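Local atomic coordinates of glycosyl hydrolase family 2, TIM barrel domain protein (Faecalibacterium prausnitzii A2-165, PDB entry 6ED2), a protein that probably hydrolyses beta-glucuronides as a family 2 beta-glucuronidase of a human gut bacterium, with a TIM barrel domain and bound magnesium. Residues H236-E241 and I279-G284; T34-L39 and S285-E290; A513-E518 and A566-Y571; N495-W500 and N558-M563. All blocks are in the same frame, centred on the assembly; numbering follows the deposited sequence.

Interaction 1: H236-E241 and I279-G284; sequences HPVTVE and IRIHEG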
# COMPACT_ATOMS: atom_id res chain seq x y z
N HIS A 236 -16.87 19.34 59.30
CA HIS A 236 -17.62 18.18 59.76
C HIS A 236 -16.82 16.89 59.59
O HIS A 236 -15.99 16.78 58.69
CB HIS A 236 -18.96 18.10 59.02
CG HIS A 236 -19.94 19.11 59.53
ND1 HIS A 236 -20.18 20.30 58.88
CD2 HIS A 236 -20.64 19.15 60.69
CE1 HIS A 236 -21.03 21.01 59.59
NE2 HIS A 236 -21.32 20.34 60.69
N PRO A 237 -17.07 15.92 60.46
CA PRO A 237 -16.22 14.73 60.52
C PRO A 237 -16.25 13.88 59.27
O PRO A 237 -17.22 13.87 58.50
CB PRO A 237 -16.80 13.95 61.72
CG PRO A 237 -18.20 14.47 61.86
CD PRO A 237 -18.10 15.92 61.51
N VAL A 238 -15.18 13.09 59.11
CA VAL A 238 -14.92 12.27 57.94
C VAL A 238 -14.81 10.82 58.37
O VAL A 238 -14.19 10.52 59.40
CB VAL A 238 -13.63 12.71 57.22
CG1 VAL A 238 -13.13 11.61 56.28
CG2 VAL A 238 -13.87 14.00 56.45
N THR A 239 -15.42 9.92 57.60
CA THR A 239 -15.13 8.50 57.72
C THR A 239 -14.69 7.96 56.37
O THR A 239 -15.05 8.50 55.32
CB THR A 239 -16.35 7.69 58.22
OG1 THR A 239 -17.28 7.56 57.15
CG2 THR A 239 -17.03 8.39 59.37
N VAL A 240 -13.88 6.92 56.41
CA VAL A 240 -13.35 6.29 55.21
C VAL A 240 -13.54 4.79 55.37
O VAL A 240 -13.23 4.23 56.43
CB VAL A 240 -11.87 6.63 54.99
CG1 VAL A 240 -11.38 6.02 53.70
CG2 VAL A 240 -11.65 8.13 54.99
N GLU A 241 -14.05 4.14 54.33
CA GLU A 241 -14.31 2.71 54.36
C GLU A 241 -13.74 2.09 53.10
O GLU A 241 -13.66 2.73 52.05
CB GLU A 241 -15.81 2.41 54.44
CG GLU A 241 -16.50 2.96 55.68
CD GLU A 241 -18.01 2.94 55.54
OE1 GLU A 241 -18.55 3.79 54.79
OE2 GLU A 241 -18.66 2.07 56.15
N ILE A 279 -15.59 7.57 50.92
CA ILE A 279 -15.26 8.68 51.79
C ILE A 279 -16.52 9.50 52.04
O ILE A 279 -17.13 10.00 51.10
CB ILE A 279 -14.17 9.59 51.19
CG1 ILE A 279 -12.95 8.79 50.73
CG2 ILE A 279 -13.79 10.68 52.20
CD1 ILE A 279 -12.01 9.63 49.88
N ARG A 280 -16.87 9.69 53.32
CA ARG A 280 -18.09 10.39 53.67
C ARG A 280 -17.84 11.50 54.68
O ARG A 280 -17.01 11.36 55.59
CB ARG A 280 -19.14 9.40 54.23
CG ARG A 280 -19.70 8.46 53.19
CD ARG A 280 -20.84 7.63 53.75
NE ARG A 280 -21.68 7.13 52.67
CZ ARG A 280 -22.91 6.65 52.84
NH1 ARG A 280 -23.45 6.61 54.05
NH2 ARG A 280 -23.60 6.23 51.79
N ILE A 281 -18.55 12.61 54.51
CA ILE A 281 -18.67 13.66 55.52
C ILE A 281 -20.03 13.53 56.18
O ILE A 281 -21.04 13.31 55.49
CB ILE A 281 -18.49 15.06 54.90
CG1 ILE A 281 -17.16 15.15 54.14
CG2 ILE A 281 -18.60 16.15 55.98
CD1 ILE A 281 -17.02 16.44 53.33
N HIS A 282 -20.08 13.66 57.51
CA HIS A 282 -21.32 13.54 58.27
C HIS A 282 -21.58 14.80 59.09
O HIS A 282 -20.66 15.39 59.65
CB HIS A 282 -21.29 12.36 59.23
CG HIS A 282 -21.03 11.05 58.56
ND1 HIS A 282 -22.03 10.23 58.10
CD2 HIS A 282 -19.86 10.43 58.26
CE1 HIS A 282 -21.50 9.15 57.56
NE2 HIS A 282 -20.19 9.24 57.64
N GLU A 283 -22.85 15.19 59.16
CA GLU A 283 -23.35 16.17 60.12
C GLU A 283 -24.38 15.42 60.96
O GLU A 283 -25.49 15.14 60.50
CB GLU A 283 -23.96 17.39 59.43
CG GLU A 283 -24.62 18.39 60.39
CD GLU A 283 -24.65 19.82 59.85
OE1 GLU A 283 -24.69 19.99 58.61
OE2 GLU A 283 -24.62 20.77 60.67
N GLY A 284 -23.99 15.05 62.17
CA GLY A 284 -24.82 14.17 62.96
C GLY A 284 -24.91 12.81 62.30
O GLY A 284 -23.90 12.17 61.99
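His236 turns its CG anti to the carbonyl carbon (chi1 -75°) while Glu283 holds CG anti to the backbone N (174°), and this lays the glutamate stem across one face of the imidazole. Glu283 CB sits 4.2 Å from the centroid of the His236 ring, a CH-pi contact displaced toward the rim. The carboxylate plane is turned 41° from the ring, with Glu283 OE2 3.3 Å from His236 NE2. The other ring nitrogen, ND1, is hydrogen-bonded to Glu208, and His236 CB rests 3.6 Å from Ile281 CG2. With an alanine here, Glu208 would be likely to lose this partner and the Glu283 stem the ring it packs on.

Beyond His236 the segments pair as antiparallel strands. Thr239 and Arg280 form the hydrogen-bonded pair, Thr239 N to Arg280 O 2.9 Å and Arg280 N to Thr239 O 3.0 Å, and His282 N adds a bond to Pro237 O. On the other side chain face, Thr239 OG1 meets the edge of the His282 ring in plane, a weak 3.4 Å bond to NE2, while Thr239 CG2 packs beside it. Aliphatic Val238, Val240, Ile279 and Ile281 fill the face toward strands 210-219 and 223-232, the inside of the beta-sandwich domain of family 2 hydrolases; the opposite face carries Thr239 and Glu241 of the magnesium site and the Arg280-Glu290 salt bridge.

Interaction 2: T34-L39 and S285-E290; sequences TTTRRL and SAVVDE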
# COMPACT_ATOMS: atom_id res chain seq x y z
N THR A 34 -22.76 10.11 43.27
CA THR A 34 -22.71 9.47 44.59
C THR A 34 -24.03 9.75 45.31
O THR A 34 -24.90 10.47 44.81
CB THR A 34 -21.53 10.00 45.44
OG1 THR A 34 -21.82 11.33 45.88
CG2 THR A 34 -20.22 10.01 44.63
N THR A 35 -24.15 9.20 46.51
CA THR A 35 -25.25 9.52 47.41
C THR A 35 -25.58 11.00 47.40
O THR A 35 -26.76 11.38 47.42
CB THR A 35 -24.90 9.07 48.83
OG1 THR A 35 -24.83 7.65 48.86
CG2 THR A 35 -25.94 9.56 49.82
N THR A 36 -24.54 11.86 47.33
CA THR A 36 -24.70 13.30 47.50
C THR A 36 -24.32 14.12 46.28
O THR A 36 -24.52 15.34 46.29
CB THR A 36 -23.83 13.79 48.67
OG1 THR A 36 -22.47 13.49 48.38
CG2 THR A 36 -24.22 13.10 49.97
N ARG A 37 -23.75 13.52 45.25
CA ARG A 37 -23.29 14.27 44.08
C ARG A 37 -24.07 13.84 42.85
O ARG A 37 -24.26 12.64 42.61
CB ARG A 37 -21.79 14.07 43.86
CG ARG A 37 -20.93 14.54 45.05
CD ARG A 37 -19.44 14.34 44.76
NE ARG A 37 -18.59 14.76 45.88
CZ ARG A 37 -17.36 15.24 45.73
NH1 ARG A 37 -16.84 15.36 44.51
NH2 ARG A 37 -16.66 15.61 46.80
N ARG A 38 -24.52 14.82 42.08
CA ARG A 38 -25.14 14.56 40.79
C ARG A 38 -24.13 14.81 39.69
O ARG A 38 -23.21 15.63 39.83
CB ARG A 38 -26.38 15.45 40.60
CG ARG A 38 -27.37 15.34 41.74
CD ARG A 38 -27.68 13.89 42.06
NE ARG A 38 -28.53 13.77 43.26
CZ ARG A 38 -28.23 13.03 44.34
NH1 ARG A 38 -27.10 12.34 44.40
NH2 ARG A 38 -29.09 12.98 45.36
N LEU A 39 -24.31 14.10 38.58
CA LEU A 39 -23.36 14.13 37.48
C LEU A 39 -24.11 14.03 36.15
O LEU A 39 -24.84 13.06 35.92
CB LEU A 39 -22.35 12.98 37.62
CG LEU A 39 -21.25 12.94 36.56
CD1 LEU A 39 -20.48 14.24 36.59
CD2 LEU A 39 -20.34 11.75 36.77
N SER A 285 -26.14 12.37 62.05
CA SER A 285 -26.37 11.11 61.37
C SER A 285 -26.62 11.28 59.88
O SER A 285 -26.79 10.29 59.17
CB SER A 285 -27.55 10.39 62.01
OG SER A 285 -28.67 11.26 62.05
N ALA A 286 -26.67 12.52 59.39
CA ALA A 286 -26.85 12.74 57.97
C ALA A 286 -25.50 12.68 57.25
O ALA A 286 -24.47 13.07 57.79
CB ALA A 286 -27.51 14.09 57.72
N VAL A 287 -25.52 12.17 56.02
CA VAL A 287 -24.35 12.19 55.15
C VAL A 287 -24.36 13.50 54.37
O VAL A 287 -25.29 13.75 53.60
CB VAL A 287 -24.34 10.99 54.20
CG1 VAL A 287 -23.11 11.04 53.27
CG2 VAL A 287 -24.37 9.70 54.99
N VAL A 288 -23.34 14.34 54.56
CA VAL A 288 -23.33 15.60 53.82
C VAL A 288 -22.57 15.49 52.51
O VAL A 288 -22.84 16.25 51.58
CB VAL A 288 -22.80 16.75 54.71
CG1 VAL A 288 -22.61 16.29 56.14
CG2 VAL A 288 -21.51 17.41 54.15
N ASP A 289 -21.63 14.56 52.39
CA ASP A 289 -20.96 14.37 51.11
C ASP A 289 -20.42 12.96 51.07
O ASP A 289 -20.10 12.37 52.11
CB ASP A 289 -19.82 15.36 50.86
CG ASP A 289 -19.22 15.23 49.45
OD1 ASP A 289 -20.01 15.05 48.49
OD2 ASP A 289 -17.97 15.28 49.30
N GLU A 290 -20.33 12.41 49.87
CA GLU A 290 -19.75 11.10 49.70
C GLU A 290 -18.94 11.09 48.42
O GLU A 290 -19.41 11.57 47.38
CB GLU A 290 -20.82 10.01 49.67
CG GLU A 290 -20.33 8.70 49.10
CD GLU A 290 -21.44 7.68 49.01
OE1 GLU A 290 -22.20 7.71 48.02
OE2 GLU A 290 -21.56 6.88 49.96
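Arg37 grips the Asp289 carboxylate side-on, with NE 3.0 Å from Asp289 OD1 and NH2 2.8 Å from Asp289 OD2. Both oxygens use their syn lone pairs, and guanidinium and carboxylate lie nearly coplanar, 19° apart. Next to this salt bridge Glu290 is held at three points. Its OE1 accepts from Thr35 N at 2.9 Å and from Thr35 OG1 at 2.8 Å, both from the same face of the carboxylate; its backbone O accepts from Thr34 OG1, and its backbone N donates to Thr36 OG1 at 2.8 Å. Thr36 CG2 meanwhile leans on Val287 CG1.

An ST turn shapes the threonine loop: Thr34 OG1, placed between N and carbonyl carbon (chi1 73°), also accepts from Thr36 N at 3.1 Å. Across from it, Val288 and Asp289 both face Ile281 in a classic beta bulge within strand 286-295, where the beta-sandwich domain meets the loop that leads into strand 38-51.

A second shell fixes the charges. Glu290 OE2 forms a salt bridge with Arg280, and Val210 binds both partners of the Arg37 pair, its O taking Arg37 NH2 and its N giving to Asp289 OD2. Arg38 donates through NH1 to Thr35 O and through NE to Glu104 of a second subunit.

Interaction 3: A513-E518 and A566-Y571; sequences AAFHHE and AVFDHY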
# COMPACT_ATOMS: atom_id res chain seq x y z
N ALA A 513 28.60 0.23 17.65
CA ALA A 513 29.79 0.55 18.43
C ALA A 513 29.69 1.94 19.05
O ALA A 513 30.13 2.15 20.19
CB ALA A 513 31.06 0.44 17.57
N ALA A 514 29.14 2.91 18.32
CA ALA A 514 28.92 4.22 18.91
C ALA A 514 27.96 4.12 20.09
O ALA A 514 28.11 4.84 21.09
CB ALA A 514 28.39 5.21 17.87
N PHE A 515 26.97 3.25 19.98
CA PHE A 515 25.99 3.09 21.04
C PHE A 515 26.64 2.50 22.29
O PHE A 515 26.50 3.04 23.39
CB PHE A 515 24.85 2.21 20.50
CG PHE A 515 23.58 2.23 21.30
CD1 PHE A 515 23.46 2.93 22.48
CD2 PHE A 515 22.47 1.49 20.85
CE1 PHE A 515 22.27 2.90 23.22
CE2 PHE A 515 21.29 1.47 21.57
CZ PHE A 515 21.19 2.16 22.77
N HIS A 516 27.39 1.40 22.12
CA HIS A 516 28.16 0.83 23.22
C HIS A 516 29.10 1.86 23.83
O HIS A 516 29.30 1.89 25.05
CB HIS A 516 28.97 -0.36 22.74
CG HIS A 516 28.21 -1.64 22.76
ND1 HIS A 516 27.75 -2.21 23.93
CD2 HIS A 516 27.83 -2.48 21.77
CE1 HIS A 516 27.12 -3.34 23.65
NE2 HIS A 516 27.17 -3.53 22.35
N HIS A 517 29.70 2.71 23.00
CA HIS A 517 30.59 3.74 23.51
C HIS A 517 29.86 4.66 24.49
O HIS A 517 30.32 4.88 25.61
CB HIS A 517 31.21 4.54 22.36
CG HIS A 517 32.12 5.64 22.82
ND1 HIS A 517 33.40 5.40 23.29
CD2 HIS A 517 31.92 6.97 22.91
CE1 HIS A 517 33.95 6.55 23.62
NE2 HIS A 517 33.08 7.52 23.40
N GLU A 518 28.68 5.17 24.09
CA GLU A 518 27.94 6.05 24.99
C GLU A 518 27.46 5.30 26.23
O GLU A 518 27.48 5.85 27.34
CB GLU A 518 26.75 6.71 24.28
CG GLU A 518 26.17 7.88 25.09
CD GLU A 518 24.83 8.42 24.57
OE1 GLU A 518 24.55 8.27 23.36
OE2 GLU A 518 24.07 9.03 25.37
N ALA A 566 20.23 -6.08 21.61
CA ALA A 566 21.49 -6.69 22.01
C ALA A 566 22.33 -5.71 22.82
O ALA A 566 22.96 -6.10 23.81
CB ALA A 566 22.25 -7.17 20.77
N VAL A 567 22.33 -4.43 22.44
CA VAL A 567 22.96 -3.42 23.29
C VAL A 567 22.29 -3.37 24.65
O VAL A 567 22.96 -3.49 25.69
CB VAL A 567 22.95 -2.05 22.59
CG1 VAL A 567 23.57 -1.01 23.50
CG2 VAL A 567 23.71 -2.13 21.26
N PHE A 568 20.95 -3.21 24.68
CA PHE A 568 20.21 -3.17 25.95
C PHE A 568 20.62 -4.33 26.83
O PHE A 568 20.93 -4.16 28.01
CB PHE A 568 18.68 -3.28 25.74
CG PHE A 568 18.02 -2.09 25.08
CD1 PHE A 568 18.74 -1.00 24.61
CD2 PHE A 568 16.64 -2.09 24.90
CE1 PHE A 568 18.11 0.07 24.01
CE2 PHE A 568 15.99 -1.03 24.28
CZ PHE A 568 16.72 0.05 23.83
N ASP A 569 20.60 -5.53 26.26
CA ASP A 569 20.76 -6.75 27.03
C ASP A 569 22.17 -6.91 27.57
O ASP A 569 22.39 -7.68 28.50
CB ASP A 569 20.35 -7.96 26.18
CG ASP A 569 18.83 -8.00 25.90
OD1 ASP A 569 18.09 -7.26 26.59
OD2 ASP A 569 18.39 -8.77 25.01
N HIS A 570 23.12 -6.16 27.01
CA HIS A 570 24.51 -6.24 27.45
C HIS A 570 24.74 -5.63 28.84
O HIS A 570 25.69 -6.02 29.51
CB HIS A 570 25.40 -5.53 26.43
CG HIS A 570 26.86 -5.71 26.68
ND1 HIS A 570 27.49 -6.93 26.58
CD2 HIS A 570 27.81 -4.82 27.06
CE1 HIS A 570 28.77 -6.79 26.88
NE2 HIS A 570 28.99 -5.52 27.17
N TYR A 571 23.90 -4.69 29.28
CA TYR A 571 24.18 -3.86 30.46
C TYR A 571 23.20 -4.17 31.58
O TYR A 571 21.99 -4.04 31.41
CB TYR A 571 24.13 -2.38 30.10
CG TYR A 571 25.17 -1.96 29.10
CD1 TYR A 571 26.45 -1.57 29.51
CD2 TYR A 571 24.90 -1.98 27.73
CE1 TYR A 571 27.42 -1.20 28.59
CE2 TYR A 571 25.87 -1.61 26.79
CZ TYR A 571 27.12 -1.22 27.23
OH TYR A 571 28.09 -0.84 26.32
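Helical segments 513-518 and 566-570 run side by side at 26°, their axes 10.6 Å apart at closest approach, with the CA atoms of His516 and Val567 the closest pair, 6.7 Å apart. Val567 wedges its two methyls between two rings. CG1 stands almost straight above the centre of the Phe515 ring, 3.7 Å from its centroid, a CH-pi contact; CG2 lies over one face of the His516 imidazole, 3.9 Å from NE2. Phe515 reaches in with CG anti to the backbone N (chi1 -165°), which also brings its CZ 3.9 Å from Phe568 CE1, in the plane of the Phe568 ring. Phe515 stacks in turn on Tyr498. Were the ring cut back to an alanine, Val567 CG1 would probably face a gap, and Tyr498 and Phe568 would lose an aromatic neighbour.

The other half of the contact is polar. His516 ND1 and Tyr571 OH share a nearly straight hydrogen bond of 2.8 Å, the hydroxyl lying at the edge of the imidazole. His570 completes the aromatic cluster: the His516 edge points toward its face in an offset edge-to-face pair, planes at 89°.

The two are consecutive outer helices of the TIM barrel, flanking strand 531-535. Beside the hydrocarbon part (Phe515, Val567, Phe568) lies a polar aromatic one, where Tyr571, a buried residue, has its hydroxyl bonded by His516 and Asp520 and is likely to hold the His516 ring in this rotation.

Interaction 4: N495-W500 and N558-M563; sequences NRYYGW and NEYLEM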
# COMPACT_ATOMS: atom_id res chain seq x y z
N ASN A 495 16.36 8.64 25.21
CA ASN A 495 15.80 8.57 23.86
C ASN A 495 16.96 8.44 22.90
O ASN A 495 17.69 9.41 22.67
CB ASN A 495 14.97 9.82 23.54
CG ASN A 495 13.72 9.96 24.42
OD1 ASN A 495 13.43 9.11 25.27
ND2 ASN A 495 12.98 11.04 24.21
N ARG A 496 17.15 7.25 22.32
CA ARG A 496 18.32 6.99 21.49
C ARG A 496 17.92 6.37 20.16
O ARG A 496 17.05 5.51 20.10
CB ARG A 496 19.32 6.10 22.22
CG ARG A 496 20.08 6.82 23.33
CD ARG A 496 20.75 8.07 22.79
NE ARG A 496 21.49 8.80 23.81
CZ ARG A 496 20.98 9.78 24.56
NH1 ARG A 496 19.71 10.15 24.43
NH2 ARG A 496 21.75 10.39 25.45
N TYR A 497 18.58 6.82 19.09
CA TYR A 497 18.27 6.44 17.72
C TYR A 497 19.54 6.10 16.96
O TYR A 497 19.74 6.55 15.82
CB TYR A 497 17.51 7.56 17.02
CG TYR A 497 16.11 7.74 17.56
CD1 TYR A 497 15.09 6.86 17.20
CD2 TYR A 497 15.81 8.77 18.45
CE1 TYR A 497 13.80 7.03 17.68
CE2 TYR A 497 14.53 8.94 18.95
CZ TYR A 497 13.53 8.07 18.56
OH TYR A 497 12.26 8.24 19.06
N TYR A 498 20.41 5.32 17.59
CA TYR A 498 21.60 4.81 16.92
C TYR A 498 21.19 3.82 15.84
O TYR A 498 20.69 2.73 16.14
CB TYR A 498 22.53 4.15 17.94
CG TYR A 498 23.33 5.14 18.77
CD1 TYR A 498 24.36 5.88 18.20
CD2 TYR A 498 23.07 5.32 20.13
CE1 TYR A 498 25.11 6.78 18.95
CE2 TYR A 498 23.80 6.21 20.89
CZ TYR A 498 24.83 6.93 20.30
OH TYR A 498 25.56 7.81 21.06
N GLY A 499 21.39 4.20 14.59
CA GLY A 499 20.96 3.38 13.47
C GLY A 499 19.77 3.95 12.73
O GLY A 499 19.38 3.38 11.71
N TRP A 500 19.19 5.04 13.22
CA TRP A 500 18.20 5.79 12.47
C TRP A 500 18.69 7.22 12.21
O TRP A 500 19.21 7.51 11.13
CB TRP A 500 16.85 5.80 13.19
CG TRP A 500 15.78 6.43 12.34
CD1 TRP A 500 15.14 7.62 12.57
CD2 TRP A 500 15.26 5.94 11.10
NE1 TRP A 500 14.26 7.89 11.56
CE2 TRP A 500 14.31 6.87 10.64
CE3 TRP A 500 15.51 4.78 10.33
CZ2 TRP A 500 13.60 6.69 9.44
CZ3 TRP A 500 14.79 4.60 9.14
CH2 TRP A 500 13.86 5.55 8.71
N ASN A 558 13.27 -4.49 11.84
CA ASN A 558 13.59 -5.69 12.60
C ASN A 558 15.09 -5.80 12.87
O ASN A 558 15.50 -6.22 13.96
CB ASN A 558 13.09 -6.94 11.88
CG ASN A 558 11.62 -7.29 12.24
OD1 ASN A 558 10.87 -6.47 12.81
ND2 ASN A 558 11.22 -8.51 11.91
N GLU A 559 15.93 -5.44 11.88
CA GLU A 559 17.38 -5.51 12.07
C GLU A 559 17.84 -4.50 13.11
O GLU A 559 18.66 -4.81 13.97
CB GLU A 559 18.11 -5.27 10.74
CG GLU A 559 18.09 -6.46 9.81
CD GLU A 559 18.20 -6.09 8.33
OE1 GLU A 559 18.70 -4.98 8.02
OE2 GLU A 559 17.75 -6.90 7.49
N TYR A 560 17.28 -3.29 13.04
CA TYR A 560 17.62 -2.25 14.00
C TYR A 560 17.21 -2.65 15.40
O TYR A 560 17.97 -2.46 16.36
CB TYR A 560 16.95 -0.94 13.57
CG TYR A 560 16.84 0.11 14.63
CD1 TYR A 560 17.74 1.18 14.67
CD2 TYR A 560 15.82 0.06 15.59
CE1 TYR A 560 17.64 2.16 15.64
CE2 TYR A 560 15.72 1.04 16.59
CZ TYR A 560 16.64 2.09 16.60
OH TYR A 560 16.55 3.07 17.55
N LEU A 561 16.01 -3.23 15.54
CA LEU A 561 15.53 -3.62 16.87
C LEU A 561 16.40 -4.71 17.46
O LEU A 561 16.70 -4.69 18.66
CB LEU A 561 14.07 -4.07 16.80
CG LEU A 561 13.04 -2.98 16.48
CD1 LEU A 561 11.61 -3.55 16.24
CD2 LEU A 561 13.04 -1.92 17.58
N GLU A 562 16.81 -5.68 16.65
CA GLU A 562 17.64 -6.77 17.16
C GLU A 562 18.99 -6.24 17.61
O GLU A 562 19.51 -6.65 18.66
CB GLU A 562 17.81 -7.85 16.09
CG GLU A 562 16.50 -8.59 15.78
CD GLU A 562 16.71 -9.90 15.04
OE1 GLU A 562 17.88 -10.25 14.75
OE2 GLU A 562 15.69 -10.58 14.76
N MET A 563 19.59 -5.33 16.83
CA MET A 563 20.84 -4.72 17.26
C MET A 563 20.63 -3.94 18.55
O MET A 563 21.37 -4.12 19.53
CB MET A 563 21.39 -3.82 16.16
CG MET A 563 22.72 -3.17 16.54
SD MET A 563 22.53 -1.63 17.49
CE MET A 563 21.92 -0.51 16.24
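The Tyr560 ring is driven against the turn at 495-500, with Gly499 C near its plane at one edge, 3.9 Å from Tyr560 CD1. Leu561 CD2, from the same helix, also lies in the ring plane at an edge. Tyr498 O approaches obliquely and comes 3.1 Å from Tyr560 CE1, and Trp500 CB touches the same carbon more loosely at 4.5 Å. Tyr560 OH comes obliquely to the Tyr497 ring, 4.1 Å from Tyr497 CD1.

CG of Tyr560 is anti to the backbone N (chi1 162°), which sends the ring off the helix into the loop. There its hydroxyl passes beside Tyr497 CA and bonds to Gly537 N. One helical turn on, Met563 bends its chain at chi2 and chi3, bringing the methyl CE 3.5 Å from Tyr498 O.

Tyr497 to Trp500 is a type II beta turn closed by Trp500 N to Tyr497 O, 3.1 Å. Gly499 takes its third position with phi 108°, and a side chain there would press on the preceding carbonyl, Tyr498 O, and on Tyr560 CD1. Gly499 O is held by Tyr556, whereas Tyr497 OH bonds to Glu535. The turn follows strand 492-495 at its C-terminal end, the kind of loop that in TIM barrels borders the active-site mouth; formate and glycerol bound near Tyr497, probably from the crystallisation liquor, are consistent with a pocket there.

The four contacts form two pairs at opposite sides of the chain. Interactions 1 and 2, with centres about 10 Å apart, share the sheet in which strands 275-283 and 286-295 are neighbours: Ile281 O lies 2.7 Å from Val288 N, and Val287 packs on Arg280. Magnesium is bound at interaction 1, about 6 Å from the Glu290 side chain of interaction 2. Interactions 3 and 4 lie about 11 Å apart between centres in the barrel domain and both use helix 554-570; Glu518 joins them, OE1 2.6 Å from Tyr498 OH and OE2 2.7 Å from Arg496 NH2. Some 55 Å separates the centres of interactions 1 and 4, placing that metal far from the barrel loops.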